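Local coordinates for putative phthiocerol dimycocerosate transporter LppX (Mycobacterium tuberculosis, PDB 2BYO), which probably carries phthiocerol dimycocerosates, lipids of the mycobacterial cell wall, from the cell membrane to the outer membrane, at residues A[73-78]-A[83-88]. Numbering follows the deposited sequence.
With OAA (oxaloacetate ion), chain L.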
loop_
_atom_site.group_PDB
_atom_site.type_symbol
_atom_site.label_atom_id
_atom_site.label_comp_id
_atom_site.label_asym_id
_atom_site.label_seq_id
_atom_site.Cartn_x
_atom_site.Cartn_y
_atom_site.Cartn_z
ATOM N N GLY A 73 14.201 0.218 -4.422
ATOM C CA GLY A 73 14.306 -0.779 -3.384
ATOM C C GLY A 73 14.545 -2.163 -3.945
ATOM O O GLY A 73 15.194 -2.328 -4.979
ATOM N N VAL A 74 13.973 -3.151 -3.265
ATOM C CA VAL A 74 14.188 -4.553 -3.588
ATOM C C VAL A 74 12.840 -5.259 -3.520
ATOM O O VAL A 74 11.940 -4.816 -2.797
ATOM C CB VAL A 74 15.232 -5.177 -2.630
ATOM C CG1 VAL A 74 14.708 -5.267 -1.210
ATOM C CG2 VAL A 74 15.671 -6.520 -3.114
ATOM N N CYS A 75 12.689 -6.324 -4.298
ATOM C CA CYS A 75 11.432 -7.054 -4.344
ATOM C C CYS A 75 11.641 -8.534 -4.607
ATOM O O CYS A 75 12.739 -8.975 -4.947
ATOM C CB CYS A 75 10.494 -6.457 -5.404
ATOM S SG CYS A 75 10.926 -6.747 -7.114
ATOM N N THR A 76 10.571 -9.284 -4.414
ATOM C CA THR A 76 10.497 -10.670 -4.831
ATOM C C THR A 76 9.590 -10.657 -6.055
ATOM O O THR A 76 8.424 -10.253 -5.956
ATOM C CB THR A 76 9.921 -11.567 -3.713
ATOM O OG1 THR A 76 10.814 -11.556 -2.590
ATOM C CG2 THR A 76 9.749 -13.006 -4.195
ATOM N N TYR A 77 10.143 -11.080 -7.190
ATOM C CA TYR A 77 9.470 -11.058 -8.481
ATOM C C TYR A 77 9.555 -12.441 -9.119
ATOM O O TYR A 77 10.648 -12.975 -9.318
ATOM C CB TYR A 77 10.119 -10.013 -9.406
ATOM C CG TYR A 77 9.657 -10.128 -10.843
ATOM C CD1 TYR A 77 8.398 -9.684 -11.226
ATOM C CD2 TYR A 77 10.473 -10.698 -11.816
ATOM C CE1 TYR A 77 7.959 -9.807 -12.529
ATOM C CE2 TYR A 77 10.038 -10.819 -13.129
ATOM C CZ TYR A 77 8.779 -10.374 -13.471
ATOM O OH TYR A 77 8.342 -10.491 -14.764
ATOM N N ASN A 78 8.398 -13.012 -9.443
ATOM C CA ASN A 78 8.306 -14.366 -9.974
ATOM C C ASN A 78 9.123 -15.374 -9.160
ATOM O O ASN A 78 9.785 -16.252 -9.713
ATOM C CB ASN A 78 8.708 -14.375 -11.458
ATOM C CG ASN A 78 7.646 -13.741 -12.359
ATOM O OD1 ASN A 78 6.571 -13.331 -11.898
ATOM N ND2 ASN A 78 7.941 -13.669 -13.651
ATOM N N VAL A 83 15.497 -8.890 -5.923
ATOM C CA VAL A 83 15.405 -8.280 -7.255
ATOM C C VAL A 83 15.333 -6.764 -7.113
ATOM O O VAL A 83 14.379 -6.239 -6.535
ATOM C CB VAL A 83 14.146 -8.783 -7.995
ATOM C CG1 VAL A 83 13.939 -8.033 -9.298
ATOM C CG2 VAL A 83 14.245 -10.274 -8.232
ATOM N N PRO A 84 16.340 -6.042 -7.621
ATOM C CA PRO A 84 16.250 -4.588 -7.502
ATOM C C PRO A 84 15.004 -4.030 -8.202
ATOM O O PRO A 84 14.612 -4.533 -9.259
ATOM C CB PRO A 84 17.524 -4.096 -8.190
ATOM C CG PRO A 84 18.439 -5.284 -8.225
ATOM C CD PRO A 84 17.570 -6.472 -8.305
ATOM N N PHE A 85 14.419 -2.992 -7.607
ATOM C CA PHE A 85 13.113 -2.457 -8.006
ATOM C C PHE A 85 13.212 -0.949 -8.073
ATOM O O PHE A 85 13.796 -0.336 -7.190
ATOM C CB PHE A 85 12.037 -2.852 -6.970
ATOM C CG PHE A 85 10.706 -2.153 -7.165
ATOM C CD1 PHE A 85 9.693 -2.751 -7.908
ATOM C CD2 PHE A 85 10.475 -0.901 -6.627
ATOM C CE1 PHE A 85 8.473 -2.114 -8.105
ATOM C CE2 PHE A 85 9.243 -0.249 -6.819
ATOM C CZ PHE A 85 8.247 -0.860 -7.559
ATOM N N ARG A 86 12.631 -0.346 -9.104
ATOM C CA ARG A 86 12.559 1.119 -9.155
ATOM C C ARG A 86 11.306 1.645 -9.841
ATOM O O ARG A 86 10.682 0.966 -10.655
ATOM C CB ARG A 86 13.812 1.725 -9.814
ATOM C CG ARG A 86 13.917 1.437 -11.284
ATOM C CD ARG A 86 15.261 1.832 -11.878
ATOM N NE ARG A 86 15.231 1.654 -13.329
ATOM C CZ ARG A 86 16.290 1.719 -14.139
ATOM N NH1 ARG A 86 17.513 1.937 -13.662
ATOM N NH2 ARG A 86 16.120 1.548 -15.440
ATOM N N VAL A 87 10.933 2.858 -9.450
ATOM C CA VAL A 87 9.990 3.672 -10.191
ATOM C C VAL A 87 10.733 4.952 -10.586
ATOM O O VAL A 87 11.182 5.712 -9.724
ATOM C CB VAL A 87 8.730 4.003 -9.358
ATOM C CG1 VAL A 87 7.857 5.022 -10.089
ATOM C CG2 VAL A 87 7.945 2.745 -9.073
ATOM N N GLN A 88 10.876 5.162 -11.890
ATOM C CA GLN A 88 11.504 6.356 -12.433
ATOM C C GLN A 88 10.616 6.900 -13.536
ATOM O O GLN A 88 10.285 6.180 -14.479
ATOM C CB GLN A 88 12.885 6.023 -13.003
ATOM C CG GLN A 88 13.921 5.689 -11.943
ATOM C CD GLN A 88 15.332 5.580 -12.505
ATOM O OE1 GLN A 88 15.542 5.507 -13.727
ATOM N NE2 GLN A 88 16.314 5.552 -11.604
HETATM O O1 OAA L . 17.494 -0.638 -6.637
HETATM O O2 OAA L . 17.939 0.550 -8.391
HETATM O O4 OAA L . 21.829 -1.123 -6.574
HETATM O O5 OAA L . 21.949 0.918 -7.348
HETATM O O3 OAA L . 21.279 -1.544 -9.397
HETATM C C1 OAA L . 18.215 -0.416 -7.643
HETATM C C2 OAA L . 19.374 -1.340 -7.975
HETATM C C3 OAA L . 20.612 -0.647 -8.538
HETATM C C4 OAA L . 21.512 -0.260 -7.426
#
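C75 and V83 face each other as a hydrogen-bonded antiparallel pair, their side chains on the same face of the sheet as F85. With chi1 at 72°, C75 SG sits between its own backbone N and carbonyl carbon, 3.9 Å from V83 CB. The same sulfur reaches F85 CB at 4.1 Å and approaches the phenyl ring obliquely, 5.5 Å from SG to the ring centroid, a Cys sulfur-aromatic contact. F85 turns its ring out beyond the strand pair, CG anti to the backbone N (chi1 170°), with G73 N near the ring plane at its edge; the side chain also touches I57, V62 and I92 and a bound alpha-linolenic acid. Y77 touches V83 CG2 through its CB; its side chain, whose end leads away, also touches L103.

Two hydrogen-bonded pairs tie the backbones, each closed by two N-H...O bonds: G73 with F85 and C75 with V83. Of these, the bond from V83 N to C75 O, 2.9 Å, lies in the carbonyl plane, whereas F85 N sits well above that of G73. Between them, V74 and P84 form the non-hydrogen-bonded pair on the other face, V74 CG2 lying 3.7 Å from V83 O. P84 CB lies doubtfully close to oxaloacetate C2, at 3.3 Å.

Strands 70-77 and 83-88 thus make a strongly twisted antiparallel pair of the U-shaped beta-half-barrel, lipid on F85's side, oxaloacetate beside P84.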